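Local atomic coordinates of CRISPR-associated protein, Cse1 family (Acidimicrobium ferrooxidans, PDB entry 4H3T), a protein that probably serves as the large Cse1 subunit of a type I-E CRISPR Cascade complex, which recognises foreign DNA during interference. Residues 299-305 with 339-345; 349-353 with 388-393; 495-499 with 520-524. The protein carries 1 engineered substitution. All coordinates share one frame; numbering follows the deposited sequence. Where two conformers were deposited one is given.

Interaction 1 of 3, residues 299-305 with 339-345; sequences PHVGWRM and EEQRAGV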
loop_
_atom_site.group_PDB
_atom_site.type_symbol
_atom_site.label_atom_id
_atom_site.label_comp_id
_atom_site.label_asym_id
_atom_site.label_seq_id
_atom_site.Cartn_x
_atom_site.Cartn_y
_atom_site.Cartn_z
ATOM N N PRO A 299 -6.032 -5.331 -10.153
ATOM C CA PRO A 299 -4.624 -5.582 -10.421
ATOM C C PRO A 299 -3.666 -5.210 -9.293
ATOM O O PRO A 299 -2.457 -5.405 -9.463
ATOM C CB PRO A 299 -4.363 -4.659 -11.634
ATOM C CG PRO A 299 -5.216 -3.470 -11.361
ATOM C CD PRO A 299 -6.472 -4.039 -10.773
ATOM N N HIS A 300 -4.125 -4.541 -8.248
ATOM C CA HIS A 300 -3.232 -4.002 -7.198
ATOM C C HIS A 300 -3.129 -4.880 -5.922
ATOM O O HIS A 300 -2.688 -4.392 -4.878
ATOM C CB HIS A 300 -3.696 -2.608 -6.774
ATOM C CG HIS A 300 -3.550 -1.592 -7.872
ATOM N ND1 HIS A 300 -4.574 -0.707 -8.188
ATOM C CD2 HIS A 300 -2.498 -1.357 -8.672
ATOM C CE1 HIS A 300 -4.108 0.011 -9.209
ATOM N NE2 HIS A 300 -2.836 -0.327 -9.493
ATOM N N VAL A 301 -3.594 -6.110 -5.983
ATOM C CA VAL A 301 -3.591 -6.998 -4.802
ATOM C C VAL A 301 -3.160 -8.427 -5.223
ATOM O O VAL A 301 -3.681 -8.946 -6.190
ATOM C CB VAL A 301 -4.981 -6.955 -4.095
ATOM C CG1 VAL A 301 -6.147 -7.126 -5.066
ATOM C CG2 VAL A 301 -5.090 -7.966 -2.911
ATOM N N GLY A 302 -2.257 -9.032 -4.445
ATOM C CA GLY A 302 -1.828 -10.416 -4.576
ATOM C C GLY A 302 -2.655 -11.237 -3.604
ATOM O O GLY A 302 -3.266 -10.676 -2.677
ATOM N N TRP A 303 -2.735 -12.554 -3.829
ATOM C CA TRP A 303 -3.594 -13.455 -3.043
ATOM C C TRP A 303 -2.874 -14.688 -2.592
ATOM O O TRP A 303 -1.893 -15.110 -3.198
ATOM C CB TRP A 303 -4.834 -13.895 -3.869
ATOM C CG TRP A 303 -5.659 -12.733 -4.332
ATOM C CD1 TRP A 303 -5.466 -12.003 -5.471
ATOM C CD2 TRP A 303 -6.730 -12.096 -3.627
ATOM N NE1 TRP A 303 -6.338 -10.944 -5.508
ATOM C CE2 TRP A 303 -7.131 -10.974 -4.394
ATOM C CE3 TRP A 303 -7.399 -12.357 -2.421
ATOM C CZ2 TRP A 303 -8.170 -10.117 -3.988
ATOM C CZ3 TRP A 303 -8.462 -11.540 -2.052
ATOM C CH2 TRP A 303 -8.805 -10.412 -2.815
ATOM N N ARG A 304 -3.313 -15.202 -1.449
ATOM C CA ARG A 304 -2.861 -16.474 -0.898
ATOM C C ARG A 304 -4.083 -17.342 -0.779
ATOM O O ARG A 304 -5.103 -16.901 -0.243
ATOM C CB ARG A 304 -2.182 -16.257 0.479
ATOM C CG ARG A 304 -1.897 -17.510 1.270
ATOM C CD ARG A 304 -1.140 -17.174 2.546
ATOM N NE ARG A 304 -1.918 -16.357 3.499
ATOM C CZ ARG A 304 -2.845 -16.821 4.346
ATOM N NH1 ARG A 304 -3.165 -18.108 4.357
ATOM N NH2 ARG A 304 -3.451 -16.002 5.186
HETATM N N MSE A 305 -3.961 -18.581 -1.143
HETATM C CA MSE A 305 -5.073 -19.527 -0.973
HETATM C C MSE A 305 -5.141 -19.933 0.500
HETATM O O MSE A 305 -4.182 -20.482 1.006
HETATM C CB MSE A 305 -4.891 -20.751 -1.869
HETATM C CG MSE A 305 -6.126 -21.670 -1.805
HETATM SE SE MSE A 305 -5.782 -23.315 -2.573
HETATM C CE MSE A 305 -4.920 -24.092 -1.078
ATOM N N GLU A 339 1.043 -21.472 -3.147
ATOM C CA GLU A 339 -0.315 -21.052 -2.800
ATOM C C GLU A 339 -0.514 -19.522 -2.940
ATOM O O GLU A 339 -1.548 -19.027 -2.513
ATOM C CB GLU A 339 -0.631 -21.512 -1.347
ATOM C CG GLU A 339 -0.837 -23.035 -1.311
ATOM C CD GLU A 339 -1.188 -23.669 0.025
ATOM O OE1 GLU A 339 -1.259 -22.943 1.044
ATOM O OE2 GLU A 339 -1.399 -24.905 0.047
ATOM N N GLU A 340 0.438 -18.814 -3.585
ATOM C CA GLU A 340 0.476 -17.358 -3.669
ATOM C C GLU A 340 0.412 -16.902 -5.110
ATOM O O GLU A 340 1.014 -17.530 -5.968
ATOM C CB GLU A 340 1.764 -16.844 -3.062
ATOM C CG GLU A 340 1.965 -17.033 -1.555
ATOM C CD GLU A 340 3.285 -16.436 -1.084
ATOM O OE1 GLU A 340 4.305 -16.589 -1.799
ATOM O OE2 GLU A 340 3.315 -15.861 0.028
ATOM N N GLN A 341 -0.207 -15.769 -5.370
ATOM C CA GLN A 341 -0.343 -15.230 -6.724
ATOM C C GLN A 341 -0.085 -13.730 -6.637
ATOM O O GLN A 341 -0.787 -13.006 -5.900
ATOM C CB GLN A 341 -1.775 -15.646 -7.156
ATOM C CG GLN A 341 -2.545 -15.062 -8.343
ATOM C CD GLN A 341 -4.087 -15.072 -8.015
ATOM O OE1 GLN A 341 -4.649 -15.841 -7.118
ATOM N NE2 GLN A 341 -4.799 -14.159 -8.652
ATOM N N ARG A 342 0.928 -13.249 -7.350
ATOM C CA ARG A 342 1.298 -11.845 -7.305
ATOM C C ARG A 342 0.176 -10.923 -7.884
ATOM O O ARG A 342 -0.745 -11.370 -8.582
ATOM C CB ARG A 342 2.652 -11.579 -8.023
ATOM C CG ARG A 342 2.591 -11.658 -9.531
ATOM C CD ARG A 342 3.954 -11.518 -10.223
ATOM N NE ARG A 342 5.012 -12.295 -9.581
ATOM C CZ ARG A 342 6.303 -12.215 -9.854
ATOM N NH1 ARG A 342 6.732 -11.462 -10.860
ATOM N NH2 ARG A 342 7.171 -12.932 -9.167
ATOM N N ALA A 343 0.228 -9.654 -7.476
ATOM C CA ALA A 343 -0.652 -8.593 -7.985
ATOM C C ALA A 343 -0.589 -8.580 -9.496
ATOM O O ALA A 343 0.490 -8.677 -10.076
ATOM C CB ALA A 343 -0.250 -7.251 -7.433
ATOM N N GLY A 344 -1.749 -8.492 -10.149
ATOM C CA GLY A 344 -1.784 -8.569 -11.612
ATOM C C GLY A 344 -0.967 -7.476 -12.277
ATOM O O GLY A 344 -0.413 -7.664 -13.346
ATOM N N VAL A 345 -0.823 -6.332 -11.600
ATOM C CA VAL A 345 -0.022 -5.197 -12.133
ATOM C C VAL A 345 1.458 -5.584 -12.241
ATOM O O VAL A 345 2.152 -5.157 -13.178
ATOM C CB VAL A 345 -0.232 -3.879 -11.323
ATOM C CG1 VAL A 345 0.448 -3.876 -9.965
ATOM C CG2 VAL A 345 0.235 -2.706 -12.153
HETATM O O HOH W 1 -3.289 -11.609 -8.149
#

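Interaction 2 of 3, residues 349-353 with 388-393; sequences VEGLQ and LAVLNQ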
loop_
_atom_site.group_PDB
_atom_site.type_symbol
_atom_site.label_atom_id
_atom_site.label_comp_id
_atom_site.label_asym_id
_atom_site.label_seq_id
_atom_site.Cartn_x
_atom_site.Cartn_y
_atom_site.Cartn_z
ATOM N N VAL A 349 3.761 -5.601 -15.588
ATOM C CA VAL A 349 5.053 -4.885 -15.648
ATOM C C VAL A 349 6.231 -5.873 -16.008
ATOM O O VAL A 349 7.221 -5.466 -16.620
ATOM C CB VAL A 349 5.351 -4.097 -14.324
ATOM C CG1 VAL A 349 6.782 -3.532 -14.302
ATOM C CG2 VAL A 349 4.379 -2.950 -14.183
ATOM N N GLU A 350 6.146 -7.101 -15.524
ATOM C CA GLU A 350 7.129 -8.163 -15.751
ATOM C C GLU A 350 7.414 -8.314 -17.257
ATOM O O GLU A 350 8.555 -8.564 -17.620
ATOM C CB GLU A 350 6.582 -9.461 -15.109
ATOM C CG GLU A 350 7.296 -10.766 -15.336
ATOM C CD GLU A 350 6.586 -11.970 -14.729
ATOM O OE1 GLU A 350 5.747 -11.812 -13.802
ATOM O OE2 GLU A 350 6.901 -13.094 -15.185
ATOM N N GLY A 351 6.404 -8.120 -18.121
ATOM C CA GLY A 351 6.598 -8.211 -19.557
ATOM C C GLY A 351 7.033 -6.947 -20.282
ATOM O O GLY A 351 6.984 -6.949 -21.508
ATOM N N LEU A 352 7.474 -5.874 -19.586
ATOM C CA LEU A 352 7.822 -4.579 -20.228
ATOM C C LEU A 352 9.330 -4.225 -20.391
ATOM O O LEU A 352 9.655 -3.088 -20.758
ATOM C CB LEU A 352 7.158 -3.416 -19.424
ATOM C CG LEU A 352 5.655 -3.511 -19.245
ATOM C CD1 LEU A 352 5.108 -2.317 -18.483
ATOM C CD2 LEU A 352 4.950 -3.687 -20.575
ATOM N N GLN A 353 10.228 -5.131 -20.156
ATOM C CA GLN A 353 11.684 -4.854 -20.378
ATOM C C GLN A 353 12.051 -4.321 -21.817
ATOM O O GLN A 353 12.843 -3.371 -21.960
ATOM C CB GLN A 353 12.456 -6.154 -20.182
ATOM C CG GLN A 353 12.324 -6.648 -18.706
ATOM C CD GLN A 353 13.621 -7.177 -18.115
ATOM O OE1 GLN A 353 14.630 -6.463 -18.026
ATOM N NE2 GLN A 353 13.606 -8.400 -17.609
ATOM N N LEU A 388 13.014 -4.805 -12.911
ATOM C CA LEU A 388 12.108 -5.690 -13.626
ATOM C C LEU A 388 12.726 -7.087 -13.707
ATOM O O LEU A 388 12.005 -8.073 -13.698
ATOM C CB LEU A 388 11.777 -5.166 -15.041
ATOM C CG LEU A 388 10.524 -4.356 -15.104
ATOM C CD1 LEU A 388 10.632 -3.158 -14.210
ATOM C CD2 LEU A 388 10.177 -3.979 -16.570
ATOM N N ALA A 389 14.041 -7.170 -13.670
ATOM C CA ALA A 389 14.739 -8.488 -13.637
ATOM C C ALA A 389 14.297 -9.364 -12.450
ATOM O O ALA A 389 14.201 -10.568 -12.614
ATOM C CB ALA A 389 16.235 -8.269 -13.561
ATOM N N VAL A 390 13.966 -8.773 -11.298
ATOM C CA VAL A 390 13.556 -9.502 -10.093
ATOM C C VAL A 390 12.104 -10.006 -10.230
ATOM O O VAL A 390 11.726 -11.026 -9.631
ATOM C CB VAL A 390 13.800 -8.616 -8.857
ATOM C CG1 VAL A 390 13.106 -9.149 -7.601
ATOM C CG2 VAL A 390 15.300 -8.440 -8.625
ATOM N N LEU A 391 11.314 -9.325 -11.045
ATOM C CA LEU A 391 9.925 -9.719 -11.365
ATOM C C LEU A 391 9.888 -10.866 -12.356
ATOM O O LEU A 391 8.851 -11.525 -12.485
ATOM C CB LEU A 391 9.103 -8.560 -11.924
ATOM C CG LEU A 391 9.007 -7.362 -11.084
ATOM C CD1 LEU A 391 8.111 -6.299 -11.748
ATOM C CD2 LEU A 391 8.460 -7.724 -9.683
ATOM N N ASN A 392 11.015 -11.126 -13.053
ATOM C CA ASN A 392 11.131 -12.201 -14.075
ATOM C C ASN A 392 10.948 -13.596 -13.501
ATOM O O ASN A 392 11.753 -14.083 -12.692
ATOM C CB ASN A 392 12.489 -12.100 -14.759
ATOM C CG ASN A 392 12.660 -12.901 -16.037
ATOM O OD1 ASN A 392 11.987 -13.914 -16.285
ATOM N ND2 ASN A 392 13.685 -12.562 -16.804
ATOM N N GLN A 393 9.885 -14.250 -13.924
ATOM C CA GLN A 393 9.564 -15.617 -13.505
ATOM C C GLN A 393 10.092 -16.693 -14.493
ATOM O O GLN A 393 10.262 -17.855 -14.093
ATOM C CB GLN A 393 8.052 -15.754 -13.327
ATOM C CG GLN A 393 7.620 -14.958 -12.096
ATOM C CD GLN A 393 6.193 -15.190 -11.808
ATOM O OE1 GLN A 393 5.828 -16.094 -11.081
ATOM N NE2 GLN A 393 5.372 -14.548 -12.534
#

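Interaction 3 of 3, residues 495-499 with 520-524; sequences ARDLA and RFRRM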
loop_
_atom_site.group_PDB
_atom_site.type_symbol
_atom_site.label_atom_id
_atom_site.label_comp_id
_atom_site.label_asym_id
_atom_site.label_seq_id
_atom_site.Cartn_x
_atom_site.Cartn_y
_atom_site.Cartn_z
ATOM N N ALA A 495 27.277 -7.409 11.045
ATOM C CA ALA A 495 26.959 -8.283 12.191
ATOM C C ALA A 495 28.112 -8.360 13.185
ATOM O O ALA A 495 27.870 -8.272 14.388
ATOM C CB ALA A 495 26.565 -9.689 11.709
ATOM N N ARG A 496 29.367 -8.394 12.702
ATOM C CA ARG A 496 30.533 -8.419 13.617
ATOM C C ARG A 496 30.740 -7.081 14.326
ATOM O O ARG A 496 31.178 -7.068 15.460
ATOM C CB ARG A 496 31.794 -8.816 12.842
ATOM C CG ARG A 496 31.745 -10.308 12.486
ATOM C CD ARG A 496 32.870 -10.726 11.506
ATOM N NE ARG A 496 33.482 -11.995 11.923
ATOM C CZ ARG A 496 34.603 -12.136 12.649
ATOM N NH1 ARG A 496 35.282 -11.066 13.065
ATOM N NH2 ARG A 496 35.057 -13.350 12.956
ATOM N N ASP A 497 30.440 -5.963 13.686
ATOM C CA ASP A 497 30.515 -4.662 14.355
ATOM C C ASP A 497 29.520 -4.588 15.528
ATOM O O ASP A 497 29.855 -4.119 16.628
ATOM C CB ASP A 497 30.210 -3.541 13.357
ATOM C CG ASP A 497 30.411 -2.165 13.926
ATOM O OD1 ASP A 497 31.551 -1.850 14.316
ATOM O OD2 ASP A 497 29.423 -1.410 14.013
ATOM N N LEU A 498 28.268 -5.033 15.285
ATOM C CA LEU A 498 27.290 -5.048 16.362
ATOM C C LEU A 498 27.687 -6.019 17.445
ATOM O O LEU A 498 27.557 -5.699 18.623
ATOM C CB LEU A 498 25.874 -5.426 15.812
ATOM C CG LEU A 498 25.153 -4.304 15.105
ATOM C CD1 LEU A 498 23.901 -4.846 14.407
ATOM C CD2 LEU A 498 24.756 -3.197 16.098
ATOM N N ALA A 499 28.195 -7.195 17.065
ATOM C CA ALA A 499 28.608 -8.188 18.068
ATOM C C ALA A 499 29.765 -7.651 18.939
ATOM O O ALA A 499 29.712 -7.736 20.159
ATOM C CB ALA A 499 29.042 -9.491 17.377
ATOM N N ARG A 520 28.971 -19.151 19.443
ATOM C CA ARG A 520 27.688 -19.575 18.881
ATOM C C ARG A 520 27.280 -18.667 17.708
ATOM O O ARG A 520 26.824 -19.157 16.705
ATOM C CB ARG A 520 26.611 -19.567 19.957
ATOM C CG ARG A 520 26.798 -20.647 21.028
ATOM C CD ARG A 520 25.975 -20.360 22.271
ATOM N NE ARG A 520 26.006 -21.502 23.177
ATOM C CZ ARG A 520 25.372 -21.615 24.341
ATOM N NH1 ARG A 520 24.687 -20.593 24.838
ATOM N NH2 ARG A 520 25.408 -22.756 25.012
ATOM N N PHE A 521 27.420 -17.368 17.859
ATOM C CA PHE A 521 27.128 -16.364 16.803
ATOM C C PHE A 521 27.985 -16.661 15.554
ATOM O O PHE A 521 27.476 -16.780 14.428
ATOM C CB PHE A 521 27.394 -14.917 17.347
ATOM C CG PHE A 521 27.733 -13.848 16.336
ATOM C CD1 PHE A 521 26.783 -13.401 15.437
ATOM C CD2 PHE A 521 29.032 -13.380 16.202
ATOM C CE1 PHE A 521 27.101 -12.468 14.470
ATOM C CE2 PHE A 521 29.345 -12.410 15.251
ATOM C CZ PHE A 521 28.384 -11.992 14.368
ATOM N N ARG A 522 29.274 -16.800 15.763
ATOM C CA ARG A 522 30.203 -17.012 14.653
ATOM C C ARG A 522 29.948 -18.377 13.924
ATOM O O ARG A 522 30.017 -18.419 12.681
ATOM C CB ARG A 522 31.670 -16.878 15.154
ATOM C CG ARG A 522 32.741 -16.938 14.093
ATOM C CD ARG A 522 34.119 -17.285 14.659
ATOM N NE ARG A 522 34.309 -18.742 14.705
ATOM C CZ ARG A 522 34.372 -19.509 15.797
ATOM N NH1 ARG A 522 34.304 -18.965 17.016
ATOM N NH2 ARG A 522 34.531 -20.822 15.681
ATOM N N ARG A 523 29.606 -19.451 14.664
ATOM C CA ARG A 523 29.321 -20.744 14.040
ATOM C C ARG A 523 28.010 -20.681 13.226
ATOM O O ARG A 523 27.929 -21.255 12.146
ATOM C CB ARG A 523 29.234 -21.914 15.081
ATOM C CG ARG A 523 30.597 -22.346 15.655
ATOM C CD ARG A 523 30.575 -23.513 16.730
ATOM N NE ARG A 523 29.201 -23.800 17.207
ATOM C CZ ARG A 523 28.679 -23.550 18.419
ATOM N NH1 ARG A 523 29.429 -23.039 19.392
ATOM N NH2 ARG A 523 27.407 -23.833 18.671
HETATM N N MSE A 524 26.990 -20.043 13.773
HETATM C CA MSE A 524 25.720 -19.930 13.069
HETATM C C MSE A 524 25.883 -19.090 11.804
HETATM O O MSE A 524 25.398 -19.463 10.737
HETATM C CB MSE A 524 24.640 -19.335 13.943
HETATM C CG MSE A 524 23.329 -19.217 13.169
HETATM SE SE MSE A 524 21.658 -18.915 14.103
HETATM C CE MSE A 524 20.721 -18.696 12.320
#

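Interaction 1 of 3, residues 299-305 with 339-345
A small antiparallel sheet joins strand 303-309 to strand 340-341, and Trp303 faces Gln341 as its hydrogen-bonded pair. Trp303 N donates to Gln341 O at 2.9 Å, and Gln341 N returns to Trp303 O at 2.8 Å. One step on, Arg304 and Glu340 form a non-hydrogen-bonded pair, after which Met305 N, of a selenomethionine, reaches Glu339 O at 2.8 Å. At Gly302 the chains come close, its CA lying 3.1 Å from Gln341 O; glycine suits this place because a side-chain carbon would collide with that oxygen. Beyond the sheet, Ala343 is the N-cap of helix 344-350, and Val345 N in its first turn is satisfied by a lone pair of Pro299 O, 2.8 Å away. Trp303 and Gln341 project side by side, the indole and amide planes 32° apart, with Trp303 CD1 3.9 Å from Gln341 NE2. Setting CG of Gln341 anti to the backbone N (chi1 165°) helps lay the amide beside the indole, while OE1 accepts from Arg295. A water at the indole edge, in the ring plane, donates to Arg342 O at 2.6 Å and more weakly to Val301 O.

Interaction 2 of 3, residues 349-353 with 388-393
Glu350 and Leu391 bring the two backbones to a CA-CA distance of 5.4 Å, where the C-terminal part of helix 344-350 meets the weakly bonded helical turn 388-391. On the buried side Val349 and Leu388 cross at about a right angle: Val349 CG1 lies 3.9 Å from Leu388 CD1 and 4.0 Å from Leu391 CD1. The other branch, Leu388 CD2, rests 3.3 Å from Val349 O, so one branched leucine touches both a valine side chain and its carbonyl. Further out Gln353 slides past, its CG 4.0 Å from Leu388 CB. Glu350 is fully extended, with CG anti to the backbone N (chi1 172°), which carries its carboxylate past Leu391 O to Gln393. There Gln393 NE2 donates to the syn lone pair of Glu350 OE1 at 3.0 Å, the oxygen lying 18° out of the amide plane of Gln393, while OE2 takes weak bonds from NE2 and Gln393 N. Arg342 forms a salt bridge with Glu350 OE1 and probably a hydrogen bond with Leu391 O, which would ease the closeness of these acceptors. With Leu388 backbone-bonded to Ala358, the contact closes the base of what is probably a long beta hairpin, strands 359-370 and 375-387.

Interaction 3 of 3, residues 495-499 with 520-524
The ring of Phe521 carries the CB of Ala499 over one face and meets the CB of Ala495 at its edge, in plane. The methyl over the face makes a CH-pi contact, Ala499 CB standing 4.1 Å from the ring centroid, 29° off the normal, and 3.6 Å from Phe521 CE2. At the edge, Ala495 CB is 4.0 Å from Phe521 CE1, and the backbone N of Arg496 also lies near the ring plane. With CG anti to the backbone N (chi1 154°), the phenyl is directed across to the opposite helix. The local axes run antiparallel at 173° and stay 11.7 Å apart, a spacing that a long flat ring can bridge when it meets small alanines one turn apart. A serine in place of Phe521 would probably open a gap between the helices and leave the methyls of Ala495 and Ala499 without their ring. Along the exposed flank Arg496 NH2 lies 4.4 Å from the methylene Arg522 CD, the charged groups themselves not in contact; Arg522 has a salt bridge to Asp519. Leu416 and Val419 also pack on Phe521, placing it inside an array of long helices, consistent with the C-terminal helical bundle of Cse1 proteins.

How the interactions relate
Interactions 1 and 2 are neighbours that share helix 344-350: the first holds its N-terminal end, the second its C-terminal part. Arg342, from the strand-to-helix turn of interaction 1, ties the two together. Interaction 3 stands apart, its centre about 37 Å from that of interaction 1 and about 36 Å from that of interaction 2. Chemistry follows place. Interaction 1, mostly buried and nearest the middle of the chain, relies on backbone hydrogen bonds; interaction 2, partly buried, combines an apolar patch with a polar rim; interaction 3, farthest from the chain centre, has no hydrogen bond across it and depends on aromatic packing, its three apolar residues buried between helices while its two touching arginines are exposed.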